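Long-range contacts in GDSL-like Lipase/Acylhydrolase family protein (Neisseria meningitidis, PDB 4K7J), which probably removes O-acetyl groups from peptidoglycan, as an esterase of the SGNH (GDSL-like) hydrolase family: residues P38-L43 and E369-S374; K154-E159 and E192-I197; E289-T294 and C334-W339. All coordinates share one frame; numbering follows the deposited sequence.

Contact 1 (P38-L43 and E369-S374)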
# COMPACT_ATOMS: atom_id res chain seq x y z
N PRO A 38 8.42 -17.90 -7.31
CA PRO A 38 7.01 -18.29 -7.20
C PRO A 38 6.05 -17.19 -7.65
O PRO A 38 5.05 -17.50 -8.31
CB PRO A 38 6.83 -18.57 -5.70
CG PRO A 38 8.19 -18.92 -5.21
CD PRO A 38 9.15 -18.11 -6.05
N TRP A 39 6.33 -15.93 -7.32
CA TRP A 39 5.36 -14.87 -7.65
C TRP A 39 5.29 -14.58 -9.15
O TRP A 39 4.23 -14.28 -9.68
CB TRP A 39 5.61 -13.59 -6.83
CG TRP A 39 6.90 -12.89 -7.13
CD1 TRP A 39 8.10 -13.06 -6.50
CD2 TRP A 39 7.11 -11.90 -8.14
NE1 TRP A 39 9.04 -12.24 -7.05
CE2 TRP A 39 8.47 -11.52 -8.06
CE3 TRP A 39 6.30 -11.31 -9.11
CZ2 TRP A 39 9.02 -10.57 -8.91
CZ3 TRP A 39 6.85 -10.36 -9.95
CH2 TRP A 39 8.20 -10.00 -9.84
N MET A 40 6.43 -14.68 -9.83
CA MET A 40 6.43 -14.48 -11.28
C MET A 40 5.63 -15.59 -11.97
O MET A 40 4.86 -15.34 -12.89
CB MET A 40 7.87 -14.48 -11.80
CG MET A 40 8.02 -14.30 -13.30
SD MET A 40 7.43 -12.71 -13.92
CE MET A 40 8.59 -11.58 -13.14
N LYS A 41 5.83 -16.82 -11.50
CA LYS A 41 5.11 -17.97 -12.04
C LYS A 41 3.60 -17.76 -11.88
O LYS A 41 2.82 -18.05 -12.79
CB LYS A 41 5.57 -19.25 -11.35
CG LYS A 41 5.00 -20.53 -11.94
CD LYS A 41 5.43 -21.75 -11.13
CE LYS A 41 6.91 -22.04 -11.30
NZ LYS A 41 7.21 -22.54 -12.68
N LYS A 42 3.19 -17.21 -10.74
CA LYS A 42 1.77 -16.91 -10.55
C LYS A 42 1.29 -15.77 -11.47
O LYS A 42 0.20 -15.85 -12.03
CB LYS A 42 1.46 -16.61 -9.08
CG LYS A 42 -0.01 -16.32 -8.83
CD LYS A 42 -0.31 -16.13 -7.34
CE LYS A 42 -1.75 -15.72 -7.15
NZ LYS A 42 -2.12 -15.50 -5.73
N LEU A 43 2.11 -14.73 -11.63
CA LEU A 43 1.73 -13.62 -12.51
C LEU A 43 1.55 -14.08 -13.95
O LEU A 43 0.54 -13.76 -14.59
CB LEU A 43 2.76 -12.48 -12.48
CG LEU A 43 2.22 -11.05 -12.44
CD1 LEU A 43 3.21 -10.10 -13.07
CD2 LEU A 43 0.84 -10.88 -13.06
N GLU A 369 6.26 -4.56 -16.36
CA GLU A 369 5.82 -5.31 -17.53
C GLU A 369 7.01 -5.82 -18.35
O GLU A 369 6.99 -6.94 -18.88
CB GLU A 369 4.86 -4.48 -18.39
CG GLU A 369 3.49 -4.27 -17.74
CD GLU A 369 2.64 -3.22 -18.45
OE1 GLU A 369 3.06 -2.72 -19.53
OE2 GLU A 369 1.55 -2.87 -17.94
N GLU A 370 8.07 -5.00 -18.42
CA GLU A 370 9.30 -5.39 -19.10
C GLU A 370 9.88 -6.61 -18.44
O GLU A 370 10.36 -7.53 -19.11
CB GLU A 370 10.34 -4.28 -19.03
CG GLU A 370 10.09 -3.09 -19.93
CD GLU A 370 11.27 -2.12 -19.92
OE1 GLU A 370 12.33 -2.49 -19.39
OE2 GLU A 370 11.12 -0.99 -20.45
N LEU A 371 9.86 -6.59 -17.11
CA LEU A 371 10.50 -7.63 -16.32
C LEU A 371 9.79 -8.95 -16.57
O LEU A 371 10.42 -9.99 -16.72
CB LEU A 371 10.45 -7.28 -14.83
CG LEU A 371 11.04 -8.29 -13.84
CD1 LEU A 371 12.52 -8.54 -14.08
CD2 LEU A 371 10.81 -7.84 -12.40
N VAL A 372 8.47 -8.88 -16.63
CA VAL A 372 7.65 -10.05 -16.86
C VAL A 372 7.86 -10.56 -18.28
O VAL A 372 8.03 -11.77 -18.50
CB VAL A 372 6.17 -9.71 -16.62
CG1 VAL A 372 5.25 -10.75 -17.26
CG2 VAL A 372 5.91 -9.59 -15.13
N ARG A 373 7.87 -9.64 -19.23
CA ARG A 373 8.08 -9.96 -20.63
C ARG A 373 9.40 -10.68 -20.87
O ARG A 373 9.47 -11.59 -21.70
CB ARG A 373 7.98 -8.70 -21.49
CG ARG A 373 8.54 -8.84 -22.90
CD ARG A 373 8.04 -7.72 -23.80
NE ARG A 373 8.20 -6.41 -23.19
CZ ARG A 373 7.19 -5.66 -22.74
NH1 ARG A 373 5.94 -6.10 -22.83
NH2 ARG A 373 7.44 -4.47 -22.21
N SER A 374 10.43 -10.30 -20.13
CA SER A 374 11.75 -10.92 -20.27
C SER A 374 11.88 -12.22 -19.49
O SER A 374 12.90 -12.90 -19.58
CB SER A 374 12.84 -9.96 -19.79
OG SER A 374 12.90 -9.94 -18.37

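Contact 2 (K154-E159 and E192-I197)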
# COMPACT_ATOMS: atom_id res chain seq x y z
N LYS A 154 -12.11 -6.31 14.83
CA LYS A 154 -12.00 -6.68 16.23
C LYS A 154 -13.27 -6.33 16.99
O LYS A 154 -13.59 -5.16 17.16
CB LYS A 154 -10.81 -6.00 16.90
CG LYS A 154 -10.62 -6.45 18.34
CD LYS A 154 -9.38 -5.83 18.99
CE LYS A 154 -9.55 -4.34 19.19
NZ LYS A 154 -8.43 -3.82 20.04
N PRO A 155 -13.98 -7.36 17.47
CA PRO A 155 -15.24 -7.15 18.17
C PRO A 155 -14.99 -6.69 19.60
O PRO A 155 -13.95 -7.02 20.17
CB PRO A 155 -15.85 -8.55 18.20
CG PRO A 155 -14.65 -9.43 18.34
CD PRO A 155 -13.58 -8.78 17.48
N LEU A 156 -15.92 -5.94 20.17
CA LEU A 156 -15.85 -5.64 21.59
C LEU A 156 -15.97 -6.93 22.41
O LEU A 156 -15.23 -7.13 23.37
CB LEU A 156 -16.95 -4.65 21.98
CG LEU A 156 -16.95 -4.23 23.45
CD1 LEU A 156 -15.75 -3.33 23.73
CD2 LEU A 156 -18.26 -3.53 23.77
N LEU A 157 -16.90 -7.79 22.00
CA LEU A 157 -17.12 -9.07 22.67
C LEU A 157 -16.88 -10.27 21.76
O LEU A 157 -17.15 -10.21 20.56
CB LEU A 157 -18.56 -9.16 23.19
CG LEU A 157 -18.85 -8.85 24.65
CD1 LEU A 157 -18.38 -7.44 25.01
CD2 LEU A 157 -20.35 -9.01 24.90
N ALA A 158 -16.39 -11.36 22.34
CA ALA A 158 -16.25 -12.61 21.59
C ALA A 158 -17.61 -13.03 21.01
O ALA A 158 -18.65 -12.79 21.63
CB ALA A 158 -15.68 -13.69 22.49
N GLU A 159 -17.58 -13.62 19.81
CA GLU A 159 -18.78 -14.14 19.13
C GLU A 159 -19.76 -13.09 18.58
O GLU A 159 -20.75 -13.44 17.95
CB GLU A 159 -19.53 -15.14 20.02
CG GLU A 159 -19.44 -16.59 19.58
CD GLU A 159 -18.03 -17.15 19.67
OE1 GLU A 159 -17.75 -17.94 20.60
OE2 GLU A 159 -17.19 -16.81 18.79
N GLU A 192 -24.50 -3.68 15.08
CA GLU A 192 -25.39 -3.43 16.20
C GLU A 192 -24.59 -2.95 17.40
O GLU A 192 -24.93 -1.93 17.99
CB GLU A 192 -26.21 -4.69 16.54
CG GLU A 192 -26.85 -4.68 17.93
CD GLU A 192 -28.02 -3.71 18.07
OE1 GLU A 192 -28.35 -2.99 17.10
OE2 GLU A 192 -28.61 -3.68 19.17
N MET A 193 -23.54 -3.68 17.76
CA MET A 193 -22.63 -3.29 18.82
C MET A 193 -21.26 -2.86 18.25
O MET A 193 -20.98 -3.12 17.07
CB MET A 193 -22.49 -4.44 19.84
CG MET A 193 -23.68 -4.56 20.81
SD MET A 193 -23.90 -3.17 21.96
CE MET A 193 -25.23 -2.29 21.17
N PRO A 194 -20.42 -2.20 19.06
CA PRO A 194 -19.19 -1.63 18.50
C PRO A 194 -18.13 -2.64 18.08
O PRO A 194 -17.89 -3.62 18.79
CB PRO A 194 -18.63 -0.79 19.66
CG PRO A 194 -19.84 -0.48 20.52
CD PRO A 194 -20.66 -1.73 20.44
N TRP A 195 -17.48 -2.34 16.96
CA TRP A 195 -16.30 -3.06 16.49
C TRP A 195 -15.22 -2.05 16.12
O TRP A 195 -15.51 -0.89 15.85
CB TRP A 195 -16.61 -3.77 15.18
CG TRP A 195 -17.53 -4.94 15.21
CD1 TRP A 195 -18.89 -4.92 15.41
CD2 TRP A 195 -17.18 -6.30 14.95
NE1 TRP A 195 -19.39 -6.20 15.32
CE2 TRP A 195 -18.37 -7.06 15.03
CE3 TRP A 195 -15.98 -6.95 14.67
CZ2 TRP A 195 -18.38 -8.44 14.84
CZ3 TRP A 195 -15.99 -8.32 14.48
CH2 TRP A 195 -17.18 -9.05 14.56
N ASP A 196 -13.97 -2.52 16.04
CA ASP A 196 -12.96 -1.81 15.26
C ASP A 196 -12.75 -2.55 13.96
O ASP A 196 -12.67 -3.77 13.94
CB ASP A 196 -11.64 -1.70 16.03
CG ASP A 196 -11.71 -0.71 17.19
OD1 ASP A 196 -12.68 0.08 17.23
OD2 ASP A 196 -10.81 -0.73 18.04
N ILE A 197 -12.67 -1.81 12.86
CA ILE A 197 -12.51 -2.41 11.53
C ILE A 197 -11.23 -1.87 10.88
O ILE A 197 -10.94 -0.67 10.97
CB ILE A 197 -13.72 -2.07 10.60
CG1 ILE A 197 -15.05 -2.46 11.25
CG2 ILE A 197 -13.57 -2.73 9.23
CD1 ILE A 197 -15.26 -3.96 11.44
O HOH W 1 -8.19 -1.08 18.54

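Contact 3 (E289-T294 and C334-W339)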
# COMPACT_ATOMS: atom_id res chain seq x y z
N GLU A 289 13.66 12.48 -5.40
CA GLU A 289 14.34 13.68 -4.93
C GLU A 289 13.32 14.57 -4.24
O GLU A 289 12.21 14.76 -4.74
CB GLU A 289 15.03 14.44 -6.07
CG GLU A 289 15.72 15.72 -5.57
CD GLU A 289 16.62 16.39 -6.61
OE1 GLU A 289 16.10 16.96 -7.58
OE2 GLU A 289 17.86 16.34 -6.43
N SER A 290 13.70 15.09 -3.08
CA SER A 290 12.93 16.11 -2.38
C SER A 290 13.85 17.30 -2.22
O SER A 290 15.07 17.16 -2.33
CB SER A 290 12.51 15.63 -0.99
OG SER A 290 11.59 14.56 -1.08
N LEU A 291 13.27 18.46 -1.96
CA LEU A 291 14.04 19.67 -1.70
C LEU A 291 13.68 20.23 -0.34
O LEU A 291 12.50 20.34 -0.00
CB LEU A 291 13.77 20.72 -2.78
CG LEU A 291 14.06 20.21 -4.19
CD1 LEU A 291 13.76 21.28 -5.24
CD2 LEU A 291 15.51 19.74 -4.30
N LYS A 292 14.71 20.58 0.43
CA LYS A 292 14.55 21.27 1.70
C LYS A 292 14.13 22.70 1.42
O LYS A 292 13.47 23.35 2.23
CB LYS A 292 15.88 21.26 2.45
CG LYS A 292 15.78 21.77 3.87
CD LYS A 292 14.73 20.98 4.62
CE LYS A 292 14.55 21.47 6.05
NZ LYS A 292 13.59 20.60 6.79
N ASN A 293 14.52 23.19 0.25
CA ASN A 293 14.15 24.52 -0.18
C ASN A 293 14.29 24.60 -1.69
O ASN A 293 15.22 24.03 -2.26
CB ASN A 293 15.01 25.57 0.54
CG ASN A 293 15.87 26.35 -0.41
OD1 ASN A 293 15.46 27.41 -0.88
ND2 ASN A 293 17.07 25.85 -0.69
N THR A 294 13.35 25.27 -2.35
CA THR A 294 13.23 25.19 -3.80
C THR A 294 14.01 26.25 -4.56
O THR A 294 13.85 26.39 -5.77
CB THR A 294 11.75 25.22 -4.23
OG1 THR A 294 11.18 26.50 -3.92
CG2 THR A 294 10.97 24.14 -3.51
N CYS A 334 18.99 16.68 -9.07
CA CYS A 334 18.64 17.99 -9.62
C CYS A 334 17.49 17.89 -10.63
O CYS A 334 17.53 18.50 -11.70
CB CYS A 334 19.87 18.66 -10.26
SG CYS A 334 19.61 20.36 -10.84
N SER A 335 16.47 17.11 -10.30
CA SER A 335 15.32 16.98 -11.19
C SER A 335 14.04 17.53 -10.58
O SER A 335 13.12 17.90 -11.30
CB SER A 335 15.11 15.52 -11.57
OG SER A 335 14.84 14.75 -10.41
N MET A 336 13.97 17.60 -9.25
CA MET A 336 12.73 18.02 -8.59
C MET A 336 12.33 19.45 -8.93
O MET A 336 11.15 19.72 -9.13
CB MET A 336 12.78 17.79 -7.07
CG MET A 336 11.62 18.44 -6.30
SD MET A 336 9.98 17.88 -6.83
CE MET A 336 9.62 16.54 -5.69
N LYS A 337 13.30 20.36 -8.99
CA LYS A 337 12.95 21.75 -9.29
C LYS A 337 12.34 21.85 -10.69
O LYS A 337 11.38 22.58 -10.90
CB LYS A 337 14.13 22.71 -9.14
CG LYS A 337 13.70 24.17 -9.00
CD LYS A 337 14.53 25.09 -9.88
CE LYS A 337 13.87 26.46 -10.11
NZ LYS A 337 14.54 27.26 -11.20
N ASN A 338 12.89 21.10 -11.64
CA ASN A 338 12.34 21.07 -12.98
C ASN A 338 10.91 20.53 -12.97
O ASN A 338 10.02 21.09 -13.62
CB ASN A 338 13.21 20.23 -13.90
CG ASN A 338 12.96 20.52 -15.36
OD1 ASN A 338 12.71 21.67 -15.74
ND2 ASN A 338 13.02 19.49 -16.20
N TRP A 339 10.69 19.44 -12.24
CA TRP A 339 9.35 18.86 -12.10
C TRP A 339 8.37 19.87 -11.53
O TRP A 339 7.22 19.98 -11.98
CB TRP A 339 9.39 17.59 -11.24
CG TRP A 339 9.69 16.34 -12.03
CD1 TRP A 339 10.78 16.13 -12.83
CD2 TRP A 339 8.91 15.14 -12.08
NE1 TRP A 339 10.72 14.88 -13.38
CE2 TRP A 339 9.58 14.25 -12.94
CE3 TRP A 339 7.71 14.73 -11.49
CZ2 TRP A 339 9.10 12.97 -13.23
CZ3 TRP A 339 7.23 13.46 -11.77
CH2 TRP A 339 7.92 12.60 -12.63
O HOH W 2 16.02 19.91 -8.13

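Contact 1 (P38-L43 and E369-S374)
M40 meets V372 and L371 where two helices pack: the axes of segments 38-43 and 369-373, from helix 38-47 and helix 354-373, stand at 90° and approach to 11.3 Å. M40 and V372 have the nearest CA atoms across the two segments, 7.2 Å apart. Followed outward, the M40 chain leaves its helix with CB pointing toward the other one, and CG stands anti to the backbone N (chi1 179°). The bend at chi2 (64°) then sets M40 SD against V372, 3.7 Å from CG2 and 4.0 Å from CA. M40 CE, turned by a second bend at chi3, touches V372 at CG2 (3.9 Å) and also reaches L371, 4.2 Å from its CG. L43 comes to V372 at about a right angle; its CD1 is only 3.4 Å from V372 CG2, tighter than usual for two carbons. On the other flank, CH2 of W39 presents the indole edge, nearly in plane, to L371 CD2 at 4.2 Å. All four pairs are apolar. W81 of helix 68-81 packs on both L43 and V372, while M322 of strand 322-325 touches both W39 and L371, and F54 of strand 53-60 meets W39 and L43.

Contact 2 (K154-E159 and E192-I197)
P155 lies across one face of the W195 indole, and this is the closely packed part of the contact. P155 CB stands 3.8 Å from the centroid of the six-membered ring of W195 and 13° off the ring normal, a CH-pi contact; CA is over the same face nearer the rim. P155 N is 3.5 Å from W195 CE3. W195 CG lies anti to the carbonyl carbon (chi1 -70°), and W195 NE1 is hydrogen-bonded to T161 O. P155 and W195 form a non-hydrogen-bonded pair; next to it, K154 and D196 form an antiparallel hydrogen-bonded pair, K154 N to D196 O at 2.7 Å and D196 N to K154 O at 2.9 Å, both nearly straight (167°). Strands 147-155 and 195-203 are neighbours in one five-stranded antiparallel sheet, and W195 reaches L162 in a second, as expected between the layers of a beta-sandwich and consistent with the galactose-binding-like clan of the N-terminal family. The K154-D196 face is looser and wetter. These two side chains run side by side, yet K154 NZ and D196 OD2 stay 4.4 Å apart, beyond a salt bridge; a water accepts from K154 NZ and donates to D196 OD2. NZ has its salt bridge with D119, and D196 OD1 is hydrogen-bonded to H128 ND1. Past the strand end the pairing slackens: L156 N reaches P194 O in a weak bond of 3.3 Å, an oxygen that also accepts from Q160 NE2, and L156 CD2 barely touches P194 CD at 4.5 Å.

Contact 3 (E289-T294 and C334-W339)
E289 points its carboxylate at the backbone N-H groups of C334, S335 and M336, where the chain enters helix 336-341. The glutamate belongs to the loop that follows strand 281-286 of the SGNH hydrolase alpha/beta fold; farther along that loop, K292 and N293 pair with T300 in a classic beta bulge. CG lies anti to the backbone N, and the chain stays extended, which carries the carboxylate across to the turn. Its two oxygens divide the work. E289 OE1 takes M336 N at 2.8 Å in an almost linear bond (175°), met nearly along the C-O axis, and S335 N at 2.7 Å in a more bent one (138°), on the syn side and 28° out of the carboxylate plane. E289 OE2 receives C334 N at 2.9 Å, also from the syn side, and forms a salt bridge with R301. A water bridges onward, donating to OE1 and accepting from K337 N at 2.9 Å, so OE1 of the buried E289 is gripped by three donors. C334 is fixed a second way, by its disulfide to C298. Beside these hydrogen bonds lies an apolar contact: M336 slants across both E289 and L291, with its CB 3.9 Å from E289 CG and its CG 3.7 Å from L291 CG. L291 CD1 also meets K337 CB. Bends at chi2 and chi3 fold the methionine tip back toward the loop, where M336 CE sits 3.3 Å from the backbone O of E289.

Contact 1 ties the two ends of the fold together: helix 38-47 near the start of the modelled chain and the terminal helix 354-373, with segments 38-43 and 369-374 lying 326 residues apart in sequence. Contacts 2 and 3 both fall within that span, one after the other. Contacts 1 and 2 have centres about 41 Å apart and nearest atoms about 23 Å apart. For contacts 1 and 3 the centres are about 33 Å and the nearest atoms about 16 Å apart. Contacts 2 and 3 are separated by about 47 Å between centres and about 30 Å between nearest atoms. Contact 2 belongs to the antiparallel beta domain and lies across the chain's centre from both others, which belong to the SGNH hydrolase domain. That domain is thus built from sequence on both sides of the beta domain.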